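Local atomic coordinates of ABC transporter, substrate-binding protein (Streptococcus pneumoniae, PDB entry 5G5Y), a protein that captures short- and long-chain fructooligosaccharides, with a preference for tetrasaccharides and larger, and delivers them to an ABC transporter for import. Residues 329-342 with 375-387. Sequence-based numbering, arbitrary orientation.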
ATOM      1  N   GLN A 329      22.699  -4.258   4.375  1.00 12.41           N
ATOM      2  CA  GLN A 329      21.582  -3.595   3.688  1.00 13.49           C
ATOM      3  C   GLN A 329      20.620  -2.925   4.682  1.00 13.02           C
ATOM      4  O   GLN A 329      19.939  -1.969   4.303  1.00 13.54           O
ATOM      5  CB  GLN A 329      20.805  -4.521   2.785  1.00 13.76           C
ATOM      6  CG  GLN A 329      21.651  -5.457   1.933  1.00 15.06           C
ATOM      7  CD  GLN A 329      22.804  -4.753   1.220  1.00 16.28           C
ATOM      8  OE1 GLN A 329      22.606  -3.742   0.555  1.00 16.81           O
ATOM      9  NE2 GLN A 329      24.026  -5.272   1.389  1.00 17.37           N
ATOM     10  N   TYR A 330      20.588  -3.429   5.921  1.00 12.27           N
ATOM     11  CA  TYR A 330      19.774  -2.910   7.014  1.00 13.17           C
ATOM     12  C   TYR A 330      20.424  -1.794   7.840  1.00 14.25           C
ATOM     13  O   TYR A 330      19.779  -1.240   8.722  1.00 14.79           O
ATOM     14  CB  TYR A 330      19.338  -4.060   7.941  1.00 12.88           C
ATOM     15  CG  TYR A 330      18.277  -4.929   7.356  1.00 12.26           C
ATOM     16  CD1 TYR A 330      16.958  -4.457   7.198  1.00 12.28           C
ATOM     17  CD2 TYR A 330      18.552  -6.226   6.963  1.00 11.78           C
ATOM     18  CE1 TYR A 330      15.969  -5.261   6.646  1.00 11.78           C
ATOM     19  CE2 TYR A 330      17.554  -7.060   6.434  1.00 12.72           C
ATOM     20  CZ  TYR A 330      16.261  -6.564   6.280  1.00 12.68           C
ATOM     21  OH  TYR A 330      15.283  -7.376   5.739  1.00 12.65           O
ATOM     22  N   ALA A 331      21.702  -1.453   7.577  1.00 14.78           N
ATOM     23  CA  ALA A 331      22.261  -0.203   8.108  1.00 14.72           C
ATOM     24  C   ALA A 331      21.385   0.944   7.575  1.00 14.90           C
ATOM     25  O   ALA A 331      21.068   0.970   6.375  1.00 14.20           O
ATOM     26  CB  ALA A 331      23.728  -0.019   7.688  1.00 15.36           C
ATOM     27  N   PRO A 332      20.947   1.862   8.447  1.00 14.37           N
ATOM     28  CA  PRO A 332      19.967   2.910   8.053  1.00 14.89           C
ATOM     29  C   PRO A 332      20.303   3.691   6.758  1.00 15.15           C
ATOM     30  O   PRO A 332      19.458   3.808   5.864  1.00 13.68           O
ATOM     31  CB  PRO A 332      19.970   3.840   9.258  1.00 15.21           C
ATOM     32  CG  PRO A 332      20.260   2.915  10.393  1.00 15.81           C
ATOM     33  CD  PRO A 332      21.275   1.944   9.886  1.00 14.96           C
ATOM     34  N   LEU A 333      21.539   4.196   6.638  1.00 16.84           N
ATOM     35  CA  LEU A 333      21.921   4.939   5.403  1.00 18.17           C
ATOM     36  C   LEU A 333      21.888   4.055   4.154  1.00 15.52           C
ATOM     37  O   LEU A 333      21.577   4.516   3.041  1.00 14.37           O
ATOM     38  CB  LEU A 333      23.300   5.586   5.531  1.00 20.92           C
ATOM     39  CG  LEU A 333      23.342   6.999   6.135  1.00 24.64           C
ATOM     40  CD1 LEU A 333      24.807   7.348   6.402  1.00 27.77           C
ATOM     41  CD2 LEU A 333      22.726   8.065   5.242  1.00 25.78           C
ATOM     42  N   GLN A 334      22.191   2.776   4.338  1.00 14.04           N
ATOM     43  CA  GLN A 334      22.181   1.858   3.246  1.00 14.17           C
ATOM     44  C   GLN A 334      20.734   1.533   2.857  1.00 14.12           C
ATOM     45  O   GLN A 334      20.437   1.488   1.672  1.00 12.28           O
ATOM     46  CB  GLN A 334      22.922   0.570   3.603  1.00 15.32           C
ATOM     47  CG  GLN A 334      23.239  -0.280   2.372  1.00 15.13           C
ATOM     48  CD  GLN A 334      24.313   0.349   1.494  1.00 16.62           C
ATOM     49  OE1 GLN A 334      25.395   0.643   1.959  1.00 17.23           O
ATOM     50  NE2 GLN A 334      23.991   0.599   0.245  1.00 17.02           N
ATOM     51  N   SER A 335      19.873   1.235   3.842  1.00 12.34           N
ATOM     52  CA  SER A 335      18.459   1.003   3.558  1.00 12.95           C
ATOM     53  C   SER A 335      17.816   2.150   2.767  1.00 12.86           C
ATOM     54  O   SER A 335      17.070   1.924   1.817  1.00 12.97           O
ATOM     55  CB  SER A 335      17.680   0.725   4.834  1.00 12.24           C
ATOM     56  OG  SER A 335      18.000  -0.527   5.364  1.00 12.26           O
ATOM     57  N   VAL A 336      18.109   3.388   3.165  1.00 14.18           N
ATOM     58  CA  VAL A 336      17.502   4.517   2.531  1.00 14.17           C
ATOM     59  C   VAL A 336      17.933   4.563   1.054  1.00 14.04           C
ATOM     60  O   VAL A 336      17.095   4.669   0.174  1.00 14.03           O
ATOM     61  CB  VAL A 336      17.828   5.834   3.268  1.00 14.67           C
ATOM     62  CG1 VAL A 336      17.465   7.053   2.447  1.00 15.55           C
ATOM     63  CG2 VAL A 336      17.154   5.853   4.645  1.00 15.33           C
ATOM     64  N   GLN A 337      19.232   4.451   0.789  1.00 13.95           N
ATOM     65  CA  GLN A 337      19.721   4.500  -0.602  1.00 14.47           C
ATOM     66  C   GLN A 337      19.225   3.319  -1.418  1.00 14.28           C
ATOM     67  O   GLN A 337      18.761   3.493  -2.570  1.00 14.16           O
ATOM     68  CB  GLN A 337      21.243   4.524  -0.623  1.00 14.71           C
ATOM     69  CG  GLN A 337      21.846   5.765  -0.034  1.00 14.85           C
ATOM     70  CD  GLN A 337      23.345   5.649   0.046  1.00 16.05           C
ATOM     71  OE1 GLN A 337      24.010   5.803  -0.958  1.00 16.97           O
ATOM     72  NE2 GLN A 337      23.876   5.364   1.245  1.00 16.69           N
ATOM     73  N   ASN A 338      19.253   2.119  -0.833  1.00 13.69           N
ATOM     74  CA  ASN A 338      18.786   0.944  -1.579  1.00 13.96           C
ATOM     75  C   ASN A 338      17.344   1.109  -2.058  1.00 13.53           C
ATOM     76  O   ASN A 338      16.988   0.694  -3.165  1.00 13.58           O
ATOM     77  CB  ASN A 338      18.915  -0.339  -0.759  1.00 13.40           C
ATOM     78  CG  ASN A 338      20.367  -0.759  -0.554  1.00 14.03           C
ATOM     79  OD1 ASN A 338      21.304  -0.087  -1.001  1.00 13.68           O
ATOM     80  ND2 ASN A 338      20.554  -1.857   0.166  1.00 13.55           N
ATOM     81  N   ASN A 339      16.546   1.754  -1.227  1.00 14.38           N
ATOM     82  CA  ASN A 339      15.132   1.975  -1.505  1.00 14.62           C
ATOM     83  C   ASN A 339      14.926   3.067  -2.568  1.00 14.38           C
ATOM     84  O   ASN A 339      14.038   2.951  -3.399  1.00 15.09           O
ATOM     85  CB  ASN A 339      14.424   2.404  -0.220  1.00 14.61           C
ATOM     86  CG  ASN A 339      12.894   2.274  -0.296  1.00 15.53           C
ATOM     87  OD1 ASN A 339      12.372   1.240  -0.689  1.00 16.30           O
ATOM     88  ND2 ASN A 339      12.186   3.308   0.121  1.00 15.01           N
ATOM     89  N   TRP A 340      15.692   4.150  -2.475  1.00 14.41           N
ATOM     90  CA  TRP A 340      15.356   5.386  -3.189  1.00 15.03           C
ATOM     91  C   TRP A 340      16.377   5.938  -4.192  1.00 16.26           C
ATOM     92  O   TRP A 340      15.982   6.738  -5.051  1.00 17.96           O
ATOM     93  CB  TRP A 340      14.985   6.495  -2.189  1.00 15.08           C
ATOM     94  CG  TRP A 340      13.608   6.429  -1.637  1.00 15.43           C
ATOM     95  CD1 TRP A 340      12.447   6.131  -2.328  1.00 15.65           C
ATOM     96  CD2 TRP A 340      13.199   6.745  -0.302  1.00 14.79           C
ATOM     97  NE1 TRP A 340      11.346   6.202  -1.475  1.00 15.43           N
ATOM     98  CE2 TRP A 340      11.776   6.588  -0.235  1.00 15.03           C
ATOM     99  CE3 TRP A 340      13.881   7.115   0.853  1.00 14.78           C
ATOM    100  CZ2 TRP A 340      11.052   6.763   0.952  1.00 14.84           C
ATOM    101  CZ3 TRP A 340      13.138   7.327   2.027  1.00 14.89           C
ATOM    102  CH2 TRP A 340      11.750   7.148   2.057  1.00 14.51           C
ATOM    103  N   GLY A 341      17.660   5.601  -4.043  1.00 17.32           N
ATOM    104  CA  GLY A 341      18.709   6.133  -4.911  1.00 17.86           C
ATOM    105  C   GLY A 341      19.946   6.526  -4.157  1.00 19.01           C
ATOM    106  O   GLY A 341      20.113   6.160  -3.002  1.00 17.89           O
ATOM    107  N   THR A 342      20.833   7.287  -4.791  1.00 18.20           N
ATOM    108  CA  THR A 342      22.088   7.595  -4.136  1.00 17.11           C
ATOM    109  C   THR A 342      22.565   9.046  -4.392  1.00 18.07           C
ATOM    110  O   THR A 342      21.816   9.867  -4.878  1.00 18.38           O
ATOM    111  CB  THR A 342      23.133   6.497  -4.467  1.00 18.15           C
ATOM    112  OG1 THR A 342      24.288   6.654  -3.635  1.00 19.17           O
ATOM    113  CG2 THR A 342      23.528   6.524  -5.965  1.00 19.03           C
ATOM    114  N   ARG A 375      15.079   6.977 -10.121  1.00 23.34           N
ATOM    115  CA  ARG A 375      14.977   6.022  -9.007  1.00 21.46           C
ATOM    116  C   ARG A 375      15.184   4.588  -9.546  1.00 20.58           C
ATOM    117  O   ARG A 375      16.000   3.815  -9.022  1.00 21.52           O
ATOM    118  CB  ARG A 375      13.650   6.133  -8.289  1.00 20.56           C
ATOM    119  CG  ARG A 375      13.540   5.119  -7.165  1.00 20.33           C
ATOM    120  CD  ARG A 375      12.158   5.079  -6.530  1.00 21.14           C
ATOM    121  NE  ARG A 375      12.141   4.096  -5.432  1.00 20.09           N
ATOM    122  CZ  ARG A 375      11.093   3.864  -4.632  1.00 21.13           C
ATOM    123  NH1 ARG A 375       9.968   4.543  -4.784  1.00 21.17           N
ATOM    124  NH2 ARG A 375      11.172   2.962  -3.659  1.00 19.63           N
ATOM    125  N   GLN A 376      14.466   4.257 -10.610  1.00 20.19           N
ATOM    126  CA  GLN A 376      14.578   2.934 -11.240  1.00 21.26           C
ATOM    127  C   GLN A 376      15.977   2.613 -11.727  1.00 20.79           C
ATOM    128  O   GLN A 376      16.366   1.460 -11.715  1.00 21.10           O
ATOM    129  CB  GLN A 376      13.632   2.805 -12.422  1.00 24.65           C
ATOM    130  CG  GLN A 376      12.193   2.552 -12.106  1.00 27.44           C
ATOM    131  CD  GLN A 376      11.392   2.816 -13.362  1.00 35.76           C
ATOM    132  OE1 GLN A 376      11.396   1.987 -14.276  1.00 38.87           O
ATOM    133  NE2 GLN A 376      10.810   4.025 -13.476  1.00 38.59           N
ATOM    134  N   LYS A 377      16.704   3.632 -12.191  1.00 21.07           N
ATOM    135  CA  LYS A 377      18.066   3.455 -12.663  1.00 20.22           C
ATOM    136  C   LYS A 377      19.101   3.254 -11.571  1.00 19.12           C
ATOM    137  O   LYS A 377      20.155   2.672 -11.850  1.00 20.36           O
ATOM    138  CB  LYS A 377      18.504   4.642 -13.539  1.00 21.69           C
ATOM    139  CG  LYS A 377      17.749   4.798 -14.842  1.00 23.55           C
ATOM    140  CD  LYS A 377      18.311   6.034 -15.557  1.00 28.91           C
ATOM    141  CE  LYS A 377      17.578   6.409 -16.820  1.00 32.08           C
ATOM    142  NZ  LYS A 377      18.022   7.759 -17.270  1.00 33.50           N
ATOM    143  N   THR A 378      18.810   3.719 -10.342  1.00 18.25           N
ATOM    144  CA  THR A 378      19.827   3.862  -9.280  1.00 17.69           C
ATOM    145  C   THR A 378      19.535   3.121  -7.964  1.00 18.12           C
ATOM    146  O   THR A 378      20.471   2.845  -7.222  1.00 17.69           O
ATOM    147  CB  THR A 378      20.136   5.358  -8.994  1.00 18.86           C
ATOM    148  OG1 THR A 378      18.995   6.055  -8.466  1.00 18.87           O
ATOM    149  CG2 THR A 378      20.608   6.069 -10.314  1.00 18.77           C
ATOM    150  N   GLU A 379      18.262   2.854  -7.667  1.00 17.67           N
ATOM    151  CA  GLU A 379      17.870   2.051  -6.508  1.00 17.92           C
ATOM    152  C   GLU A 379      18.301   0.597  -6.700  1.00 17.77           C
ATOM    153  O   GLU A 379      18.578   0.146  -7.823  1.00 19.05           O
ATOM    154  CB  GLU A 379      16.329   2.068  -6.304  1.00 18.31           C
ATOM    155  CG  GLU A 379      15.584   1.175  -7.296  1.00 21.35           C
ATOM    156  CD  GLU A 379      14.063   1.391  -7.336  1.00 25.86           C
ATOM    157  OE1 GLU A 379      13.463   1.719  -6.295  1.00 25.06           O
ATOM    158  OE2 GLU A 379      13.460   1.236  -8.426  1.00 29.24           O
ATOM    159  N   VAL A 380      18.307  -0.172  -5.619  1.00 16.66           N
ATOM    160  CA  VAL A 380      18.550  -1.597  -5.740  1.00 17.96           C
ATOM    161  C   VAL A 380      17.454  -2.494  -5.205  1.00 17.55           C
ATOM    162  O   VAL A 380      17.464  -3.692  -5.510  1.00 17.08           O
ATOM    163  CB  VAL A 380      19.921  -2.022  -5.124  1.00 21.33           C
ATOM    164  CG1 VAL A 380      21.063  -1.090  -5.589  1.00 22.31           C
ATOM    165  CG2 VAL A 380      19.880  -2.015  -3.649  1.00 22.81           C
ATOM    166  N   GLY A 381      16.534  -1.969  -4.401  1.00 16.88           N
ATOM    167  CA  GLY A 381      15.477  -2.796  -3.822  1.00 17.31           C
ATOM    168  C   GLY A 381      16.080  -3.739  -2.815  1.00 16.93           C
ATOM    169  O   GLY A 381      17.045  -3.389  -2.126  1.00 18.25           O
ATOM    170  N   GLY A 382      15.537  -4.948  -2.752  1.00 16.95           N
ATOM    171  CA  GLY A 382      16.004  -5.941  -1.837  1.00 16.78           C
ATOM    172  C   GLY A 382      15.570  -5.694  -0.401  1.00 15.69           C
ATOM    173  O   GLY A 382      14.732  -4.812  -0.128  1.00 15.31           O
ATOM    174  N   PRO A 383      16.168  -6.454   0.537  1.00 15.49           N
ATOM    175  CA  PRO A 383      15.778  -6.357   1.945  1.00 15.25           C
ATOM    176  C   PRO A 383      16.341  -5.077   2.571  1.00 15.19           C
ATOM    177  O   PRO A 383      17.528  -4.733   2.373  1.00 16.88           O
ATOM    178  CB  PRO A 383      16.405  -7.611   2.549  1.00 15.75           C
ATOM    179  CG  PRO A 383      17.664  -7.787   1.762  1.00 15.84           C
ATOM    180  CD  PRO A 383      17.329  -7.349   0.354  1.00 15.58           C
ATOM    181  N   LEU A 384      15.510  -4.369   3.329  1.00 13.39           N
ATOM    182  CA  LEU A 384      15.879  -3.097   3.901  1.00 13.03           C
ATOM    183  C   LEU A 384      14.814  -2.620   4.874  1.00 12.77           C
ATOM    184  O   LEU A 384      13.656  -3.136   4.898  1.00 12.46           O
ATOM    185  CB  LEU A 384      16.096  -2.034   2.775  1.00 13.48           C
ATOM    186  CG  LEU A 384      14.870  -1.605   1.938  1.00 12.98           C
ATOM    187  CD1 LEU A 384      14.084  -0.491   2.604  1.00 12.88           C
ATOM    188  CD2 LEU A 384      15.293  -1.186   0.504  1.00 13.16           C
ATOM    189  N   ALA A 385      15.192  -1.631   5.674  1.00 13.39           N
ATOM    190  CA  ALA A 385      14.268  -1.006   6.594  1.00 13.50           C
ATOM    191  C   ALA A 385      14.492   0.472   6.761  1.00 13.77           C
ATOM    192  O   ALA A 385      15.607   0.904   7.055  1.00 13.32           O
ATOM    193  CB  ALA A 385      14.309  -1.653   7.955  1.00 13.82           C
ATOM    194  N   ILE A 386      13.398   1.212   6.587  1.00 12.87           N
ATOM    195  CA  ILE A 386      13.322   2.648   6.890  1.00 14.20           C
ATOM    196  C   ILE A 386      12.225   2.838   7.929  1.00 14.99           C
ATOM    197  O   ILE A 386      11.032   2.572   7.671  1.00 14.05           O
ATOM    198  CB  ILE A 386      13.034   3.488   5.652  1.00 14.83           C
ATOM    199  CG1 ILE A 386      14.077   3.180   4.563  1.00 16.27           C
ATOM    200  CG2 ILE A 386      13.071   4.980   5.971  1.00 16.13           C
ATOM    201  CD1 ILE A 386      13.738   3.749   3.205  1.00 16.06           C
ATOM    202  N   LEU A 387      12.644   3.281   9.104  1.00 15.09           N
ATOM    203  CA  LEU A 387      11.739   3.502  10.230  1.00 16.01           C
ATOM    204  C   LEU A 387      11.402   4.980  10.265  1.00 15.87           C
ATOM    205  O   LEU A 387      12.186   5.829   9.810  1.00 14.08           O
ATOM    206  CB  LEU A 387      12.361   3.054  11.545  1.00 17.28           C
ATOM    207  CG  LEU A 387      12.800   1.592  11.584  1.00 18.86           C
ATOM    208  CD1 LEU A 387      13.265   1.205  12.965  1.00 20.35           C
ATOM    209  CD2 LEU A 387      11.695   0.662  11.111  1.00 19.97           C
TER
HETATM  210  O   HOH W   1      17.631   0.433   8.595  1.00 14.10           O
HETATM  211  O   HOH W   2      18.460  -3.834   0.029  1.00 13.81           O
HETATM  212  O   HOH W   3      20.337   8.373  -7.391  1.00 17.13           O
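The indole of Trp340 carries Ile386 CD1 over one face, a CH-pi contact 4.2 Å from the centroid of the six-membered ring, and Asn339 ND2 lies over the same face, both offset toward the rim. Arg375 NH1 approaches in the plane of the indole, whose CD1 stands over the centre of the guanidinium face, 3.5 Å from Arg375 CZ; the two planes are 61° apart. An extended chain, with CG anti to the backbone N, carries the guanidinium to the C-terminal end of helix 332-340, where Arg375 NH2 donates to Asn339 O (2.9 Å) from above the carbonyl plane. Glu379 OE1 forms a salt bridge with Arg375 NE (2.9 Å), so three substrate-binding residues, Trp340, Arg375 and Glu379, are linked here. Asn339, whose ND2 donates to substrate-binding Glu123 OE2 and whose OD1 accepts from Trp121 NE1, extends this network. Pro383 O sits over a face of the Tyr330 ring, and Ala385 CB lies at its edge. Asn338 O accepts from both Val380 N and Gly381 N, while Ala385 N donates almost straight (173°) to Ser335 OG at 3.0 Å. Helix 332-340 crosses strand 384-386 at 101°; the strand pairs with 121-123, helix 93-101 packs against Tyr330 and Ala385, and helix 23-32 touches Asn338.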